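Local atomic coordinates of putative lipoprotein (Parabacteroides distasonis, PDB entry 4FVS), a protein that is of unknown function but, as a putative exported lipoprotein of the DUF3108-like family in the LolA–LolB clan, probably binds lipid. Residues A[84-89]-A[207-212]; A[104-109]-A[118-123]; A[139-144]-A[164-169]. All coordinates share one frame; numbering follows the deposited sequence.

The three contacts sample different parts of an antiparallel, strand-rich fold related to LolA and LolB. Contact 3 is the one that touches both of the others, through its hairpin strands. Toward contact 1, whose centre lies about 16 Å away, the bridge is apolar, with Tyr85 OH 3.6 Å from Ile168 CD1. Toward contact 2, about 12 Å between centres, the bridge is largely polar: Ala123 O lies 2.7 Å from Ile141 N and Asn104 O 2.8 Å from Arg144 NH2, both probable hydrogen bonds. Contacts 1 and 2 do not touch; they lie on opposite sides of the chain's centre, with nearest atoms about 8 Å apart. None of the three contacts is assigned to a lipid site.

Contact 1 (A[84-89]-A[207-212]); sequences SYPGVV and SYTVLE
Pro86 turns CB, CG and CD of its ring toward Ser207 CB, and the contact is best read from there. Its CG rests 3.9 Å from Ser207 CB, while its CD lies 4.0 Å from Ser207 CB and 4.1 Å from Thr209 CG2, so the ring sits across two alternate side chains of strand 207-212 that point toward it. Thr209 crosses the proline obliquely. Its CG2 is anti to the carbonyl carbon, which carries the methyl up to the backbone just before the short helix 86-89, 3.3 Å from Ser84 O and 4.1 Å from Tyr85 CA. OG1 takes the crowded position between backbone N and carbonyl carbon, turning to Thr196 OG1 and Arg18 NH2. Ser207 is divided in a similar way: CB faces the proline, and OG pairs with Gln198 OE1 on the neighbouring strand 192-200. Tyr85 starts toward the strand, but with CG in the crowded position (chi1 58°) its ring leads away, so that only CD1 nears Ser207 OG, at 4.1 Å and obliquely to the ring. As the N-cap residue, Tyr85 uses its carbonyl to start the helical turn: Tyr85 O accepts from Val88 N at 3.1 Å and from Val89 N at 3.0 Å. Ser84 OG likewise finds its partners elsewhere, at Glu81 O and Tyr53 OH. Because the hydroxyls of Ser207 and Thr209 are engaged by neighbouring strands, the single-turn helix meets mainly carbon, and the union of helix and sheet here rests on van der Waals contact rather than on directional bonds between the two segments.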
loop_
_atom_site.group_PDB
_atom_site.type_symbol
_atom_site.label_atom_id
_atom_site.label_comp_id
_atom_site.label_asym_id
_atom_site.label_seq_id
_atom_site.Cartn_x
_atom_site.Cartn_y
_atom_site.Cartn_z
ATOM N N SER A 84 2.077 -2.875 3.306
ATOM C CA SER A 84 3.281 -2.110 3.676
ATOM C C SER A 84 3.184 -1.617 5.121
ATOM O O SER A 84 3.168 -0.391 5.353
ATOM C CB SER A 84 3.449 -0.896 2.758
ATOM O OG SER A 84 3.502 -1.220 1.383
ATOM N N TYR A 85 3.014 -2.541 6.091
ATOM C CA TYR A 85 2.854 -2.083 7.467
ATOM C C TYR A 85 3.467 -3.079 8.410
ATOM O O TYR A 85 3.545 -4.255 8.051
ATOM C CB TYR A 85 1.384 -1.795 7.822
ATOM C CG TYR A 85 0.414 -2.947 7.648
ATOM C CD1 TYR A 85 0.219 -3.879 8.670
ATOM C CD2 TYR A 85 -0.414 -3.022 6.530
ATOM C CE1 TYR A 85 -0.712 -4.901 8.548
ATOM C CE2 TYR A 85 -1.378 -4.024 6.413
ATOM C CZ TYR A 85 -1.524 -4.959 7.427
ATOM O OH TYR A 85 -2.471 -5.946 7.348
ATOM N N PRO A 86 3.870 -2.601 9.624
ATOM C CA PRO A 86 4.558 -3.467 10.601
ATOM C C PRO A 86 3.939 -4.862 10.842
ATOM O O PRO A 86 4.694 -5.811 10.870
ATOM C CB PRO A 86 4.489 -2.634 11.876
ATOM C CG PRO A 86 4.550 -1.241 11.401
ATOM C CD PRO A 86 3.825 -1.197 10.107
ATOM N N GLY A 87 2.621 -4.991 11.001
ATOM C CA GLY A 87 1.968 -6.294 11.202
ATOM C C GLY A 87 2.324 -7.400 10.209
ATOM O O GLY A 87 2.469 -8.573 10.593
ATOM N N VAL A 88 2.454 -7.029 8.908
ATOM C CA VAL A 88 2.837 -7.911 7.793
ATOM C C VAL A 88 4.414 -7.955 7.672
ATOM O O VAL A 88 5.005 -9.044 7.687
ATOM C CB VAL A 88 2.164 -7.446 6.449
ATOM C CG1 VAL A 88 2.728 -8.170 5.236
ATOM C CG2 VAL A 88 0.659 -7.591 6.479
ATOM N N VAL A 89 5.059 -6.762 7.541
ATOM C CA VAL A 89 6.508 -6.552 7.291
ATOM C C VAL A 89 7.412 -7.199 8.406
ATOM O O VAL A 89 8.510 -7.663 8.074
ATOM C CB VAL A 89 6.860 -5.047 7.073
ATOM C CG1 VAL A 89 8.358 -4.833 6.910
ATOM C CG2 VAL A 89 6.125 -4.486 5.853
ATOM N N SER A 207 -0.963 -0.318 14.385
ATOM C CA SER A 207 0.176 0.279 13.709
ATOM C C SER A 207 -0.267 1.381 12.761
ATOM O O SER A 207 -1.457 1.552 12.521
ATOM C CB SER A 207 0.960 -0.784 12.938
ATOM O OG SER A 207 0.127 -1.591 12.122
ATOM N N TYR A 208 0.701 2.129 12.226
ATOM C CA TYR A 208 0.489 3.198 11.260
ATOM C C TYR A 208 1.790 3.435 10.491
ATOM O O TYR A 208 2.859 2.977 10.919
ATOM C CB TYR A 208 -0.036 4.480 11.917
ATOM C CG TYR A 208 0.948 5.190 12.822
ATOM C CD1 TYR A 208 1.076 4.836 14.163
ATOM C CD2 TYR A 208 1.702 6.269 12.356
ATOM C CE1 TYR A 208 1.978 5.494 15.001
ATOM C CE2 TYR A 208 2.617 6.922 13.179
ATOM C CZ TYR A 208 2.748 6.532 14.500
ATOM O OH TYR A 208 3.636 7.182 15.317
ATOM N N THR A 209 1.684 4.060 9.305
ATOM C CA THR A 209 2.859 4.399 8.495
ATOM C C THR A 209 2.713 5.856 8.041
ATOM O O THR A 209 1.590 6.354 7.881
ATOM C CB THR A 209 3.104 3.436 7.306
ATOM O OG1 THR A 209 2.318 3.820 6.188
ATOM C CG2 THR A 209 2.929 1.964 7.654
ATOM N N VAL A 210 3.849 6.543 7.873
ATOM C CA VAL A 210 3.880 7.924 7.415
ATOM C C VAL A 210 4.977 8.083 6.395
ATOM O O VAL A 210 6.027 7.441 6.524
ATOM C CB VAL A 210 4.029 9.004 8.538
ATOM C CG1 VAL A 210 2.751 9.207 9.311
ATOM C CG2 VAL A 210 5.150 8.678 9.490
ATOM N N LEU A 211 4.723 8.955 5.379
ATOM C CA LEU A 211 5.687 9.354 4.370
ATOM C C LEU A 211 6.590 10.396 5.014
ATOM O O LEU A 211 6.115 11.451 5.444
ATOM C CB LEU A 211 4.968 9.880 3.134
ATOM C CG LEU A 211 5.855 10.422 2.011
ATOM C CD1 LEU A 211 6.597 9.307 1.270
ATOM C CD2 LEU A 211 5.044 11.270 1.067
ATOM N N GLU A 212 7.874 10.078 5.153
ATOM C CA GLU A 212 8.813 10.968 5.850
ATOM C C GLU A 212 9.714 11.769 4.885
ATOM O O GLU A 212 10.108 12.879 5.214
ATOM C CB GLU A 212 9.688 10.151 6.801
ATOM C CG GLU A 212 8.905 9.300 7.790
ATOM C CD GLU A 212 8.939 9.720 9.243
ATOM O OE1 GLU A 212 9.838 10.502 9.632
ATOM O OE2 GLU A 212 8.097 9.207 10.012
#

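Contact 2 (A[104-109]-A[118-123]); sequences NYPNPY and VYFDEA
Asn104, the last residue of strand 102-104, faces the chain at 118-123 with both ends of its amide engaged. OD1 accepts from Asp121 N at 2.8 Å, a nearly straight bond (166°) lying in the plane of the amide carbonyl. ND2 donates to Tyr119 O at 3.1 Å along an even straighter line (171°); the acceptor lies in the amide plane of Asn104, although the donor stands above the Tyr119 carbonyl plane. The side chain thus spans the backbone on both sides of Phe120, and ND2 has a further partner in Glu74 OE2. The pairing is reciprocal, since Asp121 OD2 receives Asn104 N at 3.0 Å through its anti lone pair, in a more bent bond (140°). Asn104 OD1 and Asp121 OD2 are both acceptors and do not bond to each other; each is occupied by a backbone N-H. The backbone carbonyls of Asn104 and Asp121 are in turn taken by Arg144 NH2 and NH1 of strand 132-154, and Pro106 O meets Tyr187 OH. Beside this polar cluster, Pro106 packs on carbon: its CG stands 4.0 Å from the centroid of the Phe120 ring, over one face in a CH-pi contact, and its CB touches Val118 CG2 at 3.7 Å. Farther along, Asn107 OD1 accepts from Tyr109 N at 3.1 Å to form an Asx turn. Amide and carboxylate therefore stand in for the regular strand-to-strand ladder between the end of strand 102-104 and the irregular chain at 118-123, while one arginine shared by both backbones would probably polarise their carbonyls and ties the loop to the sheet.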
loop_
_atom_site.group_PDB
_atom_site.type_symbol
_atom_site.label_atom_id
_atom_site.label_comp_id
_atom_site.label_asym_id
_atom_site.label_seq_id
_atom_site.Cartn_x
_atom_site.Cartn_y
_atom_site.Cartn_z
ATOM N N ASN A 104 -7.585 -1.147 -8.255
ATOM C CA ASN A 104 -7.774 0.258 -8.609
ATOM C C ASN A 104 -7.770 1.151 -7.378
ATOM O O ASN A 104 -8.094 0.698 -6.266
ATOM C CB ASN A 104 -9.076 0.474 -9.370
ATOM C CG ASN A 104 -10.337 0.343 -8.542
ATOM O OD1 ASN A 104 -10.461 -0.506 -7.674
ATOM N ND2 ASN A 104 -11.317 1.173 -8.805
ATOM N N TYR A 105 -7.425 2.438 -7.605
ATOM C CA TYR A 105 -7.461 3.503 -6.634
ATOM C C TYR A 105 -8.281 4.616 -7.263
ATOM O O TYR A 105 -7.827 5.282 -8.195
ATOM C CB TYR A 105 -6.047 3.936 -6.187
ATOM C CG TYR A 105 -5.438 2.980 -5.184
ATOM C CD1 TYR A 105 -4.837 1.791 -5.596
ATOM C CD2 TYR A 105 -5.494 3.242 -3.822
ATOM C CE1 TYR A 105 -4.309 0.885 -4.677
ATOM C CE2 TYR A 105 -4.974 2.340 -2.888
ATOM C CZ TYR A 105 -4.383 1.162 -3.322
ATOM O OH TYR A 105 -3.838 0.282 -2.417
ATOM N N PRO A 106 -9.548 4.763 -6.841
ATOM C CA PRO A 106 -10.405 5.803 -7.429
ATOM C C PRO A 106 -9.880 7.219 -7.158
ATOM O O PRO A 106 -9.203 7.452 -6.167
ATOM C CB PRO A 106 -11.760 5.574 -6.744
ATOM C CG PRO A 106 -11.707 4.175 -6.226
ATOM C CD PRO A 106 -10.273 4.008 -5.802
ATOM N N ASN A 107 -10.144 8.142 -8.084
ATOM C CA ASN A 107 -9.767 9.549 -8.047
ATOM C C ASN A 107 -10.977 10.381 -7.612
ATOM O O ASN A 107 -11.908 10.581 -8.400
ATOM C CB ASN A 107 -9.250 9.993 -9.425
ATOM C CG ASN A 107 -8.930 11.465 -9.580
ATOM O OD1 ASN A 107 -8.718 12.208 -8.605
ATOM N ND2 ASN A 107 -8.833 11.896 -10.832
ATOM N N PRO A 108 -10.972 10.902 -6.374
ATOM C CA PRO A 108 -12.137 11.666 -5.898
ATOM C C PRO A 108 -12.176 13.105 -6.396
ATOM O O PRO A 108 -13.177 13.809 -6.170
ATOM C CB PRO A 108 -11.966 11.635 -4.395
ATOM C CG PRO A 108 -10.490 11.576 -4.216
ATOM C CD PRO A 108 -9.947 10.756 -5.324
ATOM N N TYR A 109 -11.099 13.544 -7.067
ATOM C CA TYR A 109 -10.979 14.918 -7.574
ATOM C C TYR A 109 -11.485 15.030 -9.007
ATOM O O TYR A 109 -11.743 16.136 -9.474
ATOM C CB TYR A 109 -9.531 15.405 -7.485
ATOM C CG TYR A 109 -8.927 15.202 -6.112
ATOM C CD1 TYR A 109 -9.260 16.041 -5.054
ATOM C CD2 TYR A 109 -8.042 14.150 -5.859
ATOM C CE1 TYR A 109 -8.703 15.867 -3.790
ATOM C CE2 TYR A 109 -7.495 13.955 -4.592
ATOM C CZ TYR A 109 -7.827 14.822 -3.562
ATOM O OH TYR A 109 -7.301 14.707 -2.300
ATOM N N VAL A 118 -19.061 4.257 -5.960
ATOM C CA VAL A 118 -17.687 4.110 -6.370
ATOM C C VAL A 118 -17.297 2.639 -6.176
ATOM O O VAL A 118 -17.453 2.059 -5.081
ATOM C CB VAL A 118 -16.747 5.134 -5.680
ATOM C CG1 VAL A 118 -16.891 5.145 -4.164
ATOM C CG2 VAL A 118 -15.309 4.948 -6.107
ATOM N N TYR A 119 -16.853 2.038 -7.309
ATOM C CA TYR A 119 -16.415 0.639 -7.398
ATOM C C TYR A 119 -14.957 0.476 -6.970
ATOM O O TYR A 119 -14.087 1.231 -7.409
ATOM C CB TYR A 119 -16.600 0.065 -8.825
ATOM C CG TYR A 119 -16.203 -1.396 -8.938
ATOM C CD1 TYR A 119 -17.102 -2.418 -8.615
ATOM C CD2 TYR A 119 -14.912 -1.763 -9.330
ATOM C CE1 TYR A 119 -16.717 -3.764 -8.661
ATOM C CE2 TYR A 119 -14.523 -3.105 -9.385
ATOM C CZ TYR A 119 -15.428 -4.099 -9.053
ATOM O OH TYR A 119 -15.024 -5.406 -9.115
ATOM N N PHE A 120 -14.699 -0.551 -6.158
ATOM C CA PHE A 120 -13.359 -0.905 -5.689
ATOM C C PHE A 120 -13.062 -2.349 -5.964
ATOM O O PHE A 120 -13.872 -3.200 -5.627
ATOM C CB PHE A 120 -13.203 -0.665 -4.180
ATOM C CG PHE A 120 -13.163 0.752 -3.691
ATOM C CD1 PHE A 120 -14.328 1.413 -3.341
ATOM C CD2 PHE A 120 -11.949 1.398 -3.488
ATOM C CE1 PHE A 120 -14.290 2.716 -2.839
ATOM C CE2 PHE A 120 -11.909 2.700 -2.977
ATOM C CZ PHE A 120 -13.086 3.357 -2.676
ATOM N N ASP A 121 -11.891 -2.643 -6.521
ATOM C CA ASP A 121 -11.464 -4.016 -6.719
ATOM C C ASP A 121 -11.154 -4.657 -5.385
ATOM O O ASP A 121 -10.689 -3.960 -4.497
ATOM C CB ASP A 121 -10.199 -4.047 -7.594
ATOM C CG ASP A 121 -10.359 -3.640 -9.032
ATOM O OD1 ASP A 121 -11.381 -4.017 -9.649
ATOM O OD2 ASP A 121 -9.412 -3.067 -9.580
ATOM N N GLU A 122 -11.359 -5.953 -5.236
ATOM C CA GLU A 122 -10.940 -6.649 -4.023
ATOM C C GLU A 122 -9.600 -7.317 -4.249
ATOM O O GLU A 122 -9.232 -7.643 -5.387
ATOM C CB GLU A 122 -11.957 -7.695 -3.579
ATOM C CG GLU A 122 -13.184 -7.081 -2.948
ATOM C CD GLU A 122 -14.186 -8.075 -2.402
ATOM O OE1 GLU A 122 -14.085 -9.288 -2.720
ATOM O OE2 GLU A 122 -15.078 -7.624 -1.647
ATOM N N ALA A 123 -8.932 -7.638 -3.162
ATOM C CA ALA A 123 -7.671 -8.346 -3.209
ATOM C C ALA A 123 -7.718 -9.563 -2.303
ATOM O O ALA A 123 -8.262 -9.511 -1.205
ATOM C CB ALA A 123 -6.546 -7.412 -2.781
#

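Contact 3 (A[139-144]-A[164-169]); sequences MAIKDR and VKYNIA
Two similar first torsions bring the polar side chains together: CG of Asp143 (chi1 -50°) and CG of Asn167 (chi1 -73°) each stand anti to their own carbonyl carbon, and the two groups cross obliquely. The setting is an antiparallel beta hairpin, strands 132-154 and 157-171, in the strand-rich fold of the LolA–LolB clan. Asn167 ND2 donates to Asp143 OD2 at 3.0 Å in a nearly straight bond, reaching the carboxylate from above its plane. Asp143 is available because the strand bulges there: Lys142 pairs with Asn167 and Glu145 with Lys165, so one strand carries an extra residue, and Asp143 adopts a positive phi (50°). An alanine in place of Asn167 would remove this amide and would probably cost the bulge its side-chain bond to Asp143. On the Ala140 side of the bulge the backbone bonds form an antiparallel ladder. In the hydrogen-bonded pair of Lys142 and Asn167, Lys142 N reaches Asn167 O at 2.9 Å, and Asn167 N reaches Lys142 O at 2.8 Å. In the next such pair Ala140 N meets Ala169 O at 2.9 Å, and Ala169 N returns to Ala140 O at 3.1 Å. Lys142 shares its sheet face with Asn167 and Ala169; from a crowded first torsion its extended chain reaches diagonally across to the partner strand, bringing NZ to 3.7 Å from Ala169 CB. On the other face, that of Ile141 and Ile168, the contacts are between carbons. Ile141 CG2 touches Tyr166 CD1 at 3.7 Å, and Ile168 lies beside selenomethionine Met139, whose chain bends at its third torsion to set CE 3.6 Å from Ile168 CD1.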
loop_
_atom_site.group_PDB
_atom_site.type_symbol
_atom_site.label_atom_id
_atom_site.label_comp_id
_atom_site.label_asym_id
_atom_site.label_seq_id
_atom_site.Cartn_x
_atom_site.Cartn_y
_atom_site.Cartn_z
HETATM N N MSE A 139 -4.540 -13.576 2.664
HETATM C CA MSE A 139 -4.949 -12.275 3.173
HETATM C C MSE A 139 -5.950 -11.689 2.230
HETATM O O MSE A 139 -5.647 -11.511 1.047
HETATM C CB MSE A 139 -3.762 -11.342 3.389
HETATM C CG MSE A 139 -2.665 -11.996 4.214
HETATM SE SE MSE A 139 -1.360 -10.784 4.805
HETATM C CE MSE A 139 -2.379 -9.857 6.110
ATOM N N ALA A 140 -7.175 -11.473 2.729
ATOM C CA ALA A 140 -8.268 -10.929 1.944
ATOM C C ALA A 140 -8.523 -9.466 2.295
ATOM O O ALA A 140 -8.823 -9.144 3.439
ATOM C CB ALA A 140 -9.522 -11.753 2.160
ATOM N N ILE A 141 -8.326 -8.577 1.318
ATOM C CA ILE A 141 -8.586 -7.141 1.430
ATOM C C ILE A 141 -9.902 -6.918 0.694
ATOM O O ILE A 141 -9.957 -7.048 -0.527
ATOM C CB ILE A 141 -7.404 -6.267 0.906
ATOM C CG1 ILE A 141 -6.070 -6.647 1.595
ATOM C CG2 ILE A 141 -7.699 -4.764 1.069
ATOM C CD1 ILE A 141 -4.857 -6.562 0.617
ATOM N N LYS A 142 -10.968 -6.643 1.444
ATOM C CA LYS A 142 -12.312 -6.540 0.882
ATOM C C LYS A 142 -13.082 -5.370 1.500
ATOM O O LYS A 142 -12.561 -4.685 2.369
ATOM C CB LYS A 142 -13.066 -7.883 1.127
ATOM C CG LYS A 142 -13.052 -8.340 2.591
ATOM C CD LYS A 142 -13.390 -9.796 2.754
ATOM C CE LYS A 142 -13.159 -10.225 4.191
ATOM N NZ LYS A 142 -13.259 -11.696 4.361
ATOM N N ASP A 143 -14.333 -5.153 1.041
ATOM C CA ASP A 143 -15.256 -4.117 1.512
ATOM C C ASP A 143 -14.571 -2.747 1.547
ATOM O O ASP A 143 -14.708 -2.004 2.522
ATOM C CB ASP A 143 -15.807 -4.507 2.886
ATOM C CG ASP A 143 -16.367 -5.921 2.986
ATOM O OD1 ASP A 143 -17.259 -6.272 2.171
ATOM O OD2 ASP A 143 -15.965 -6.653 3.917
ATOM N N ARG A 144 -13.835 -2.414 0.473
ATOM C CA ARG A 144 -13.128 -1.144 0.349
ATOM C C ARG A 144 -14.127 -0.035 0.155
ATOM O O ARG A 144 -15.030 -0.192 -0.661
ATOM C CB ARG A 144 -12.113 -1.177 -0.813
ATOM C CG ARG A 144 -11.031 -2.247 -0.686
ATOM C CD ARG A 144 -10.159 -2.329 -1.926
ATOM N NE ARG A 144 -9.308 -1.151 -2.160
ATOM C CZ ARG A 144 -9.004 -0.680 -3.365
ATOM N NH1 ARG A 144 -9.493 -1.256 -4.451
ATOM N NH2 ARG A 144 -8.230 0.386 -3.492
ATOM N N VAL A 164 -9.507 6.157 2.296
ATOM C CA VAL A 164 -10.201 4.919 1.937
ATOM C C VAL A 164 -10.014 3.880 3.037
ATOM O O VAL A 164 -8.911 3.737 3.571
ATOM C CB VAL A 164 -9.669 4.410 0.564
ATOM C CG1 VAL A 164 -10.039 2.958 0.320
ATOM C CG2 VAL A 164 -10.172 5.277 -0.587
ATOM N N LYS A 165 -11.102 3.197 3.397
ATOM C CA LYS A 165 -11.137 2.126 4.399
ATOM C C LYS A 165 -11.208 0.783 3.685
ATOM O O LYS A 165 -11.780 0.706 2.599
ATOM C CB LYS A 165 -12.351 2.307 5.356
ATOM C CG LYS A 165 -12.497 1.235 6.442
ATOM C CD LYS A 165 -13.725 1.468 7.312
ATOM C CE LYS A 165 -14.090 0.284 8.182
ATOM N NZ LYS A 165 -15.178 0.628 9.132
ATOM N N TYR A 166 -10.647 -0.269 4.289
ATOM C CA TYR A 166 -10.705 -1.651 3.776
ATOM C C TYR A 166 -10.833 -2.596 4.966
ATOM O O TYR A 166 -10.387 -2.248 6.054
ATOM C CB TYR A 166 -9.468 -2.004 2.911
ATOM C CG TYR A 166 -8.170 -2.041 3.708
ATOM C CD1 TYR A 166 -7.800 -3.182 4.433
ATOM C CD2 TYR A 166 -7.344 -0.919 3.793
ATOM C CE1 TYR A 166 -6.678 -3.182 5.269
ATOM C CE2 TYR A 166 -6.200 -0.919 4.607
ATOM C CZ TYR A 166 -5.879 -2.049 5.351
ATOM O OH TYR A 166 -4.785 -2.054 6.185
ATOM N N ASN A 167 -11.431 -3.768 4.771
ATOM C CA ASN A 167 -11.482 -4.835 5.770
ATOM C C ASN A 167 -10.436 -5.866 5.398
ATOM O O ASN A 167 -10.167 -6.074 4.205
ATOM C CB ASN A 167 -12.862 -5.471 5.888
ATOM C CG ASN A 167 -13.921 -4.641 6.557
ATOM O OD1 ASN A 167 -13.680 -3.791 7.398
ATOM N ND2 ASN A 167 -15.141 -4.958 6.257
ATOM N N ILE A 168 -9.818 -6.488 6.394
ATOM C CA ILE A 168 -8.807 -7.524 6.159
ATOM C C ILE A 168 -9.183 -8.770 6.972
ATOM O O ILE A 168 -9.807 -8.680 8.032
ATOM C CB ILE A 168 -7.333 -7.044 6.439
ATOM C CG1 ILE A 168 -6.286 -8.103 6.021
ATOM C CG2 ILE A 168 -7.103 -6.566 7.877
ATOM C CD1 ILE A 168 -5.068 -7.540 5.469
ATOM N N ALA A 169 -8.839 -9.927 6.420
ATOM C CA ALA A 169 -9.015 -11.240 7.025
ATOM C C ALA A 169 -7.799 -12.064 6.675
ATOM O O ALA A 169 -7.446 -12.108 5.504
ATOM C CB ALA A 169 -10.303 -11.886 6.547
#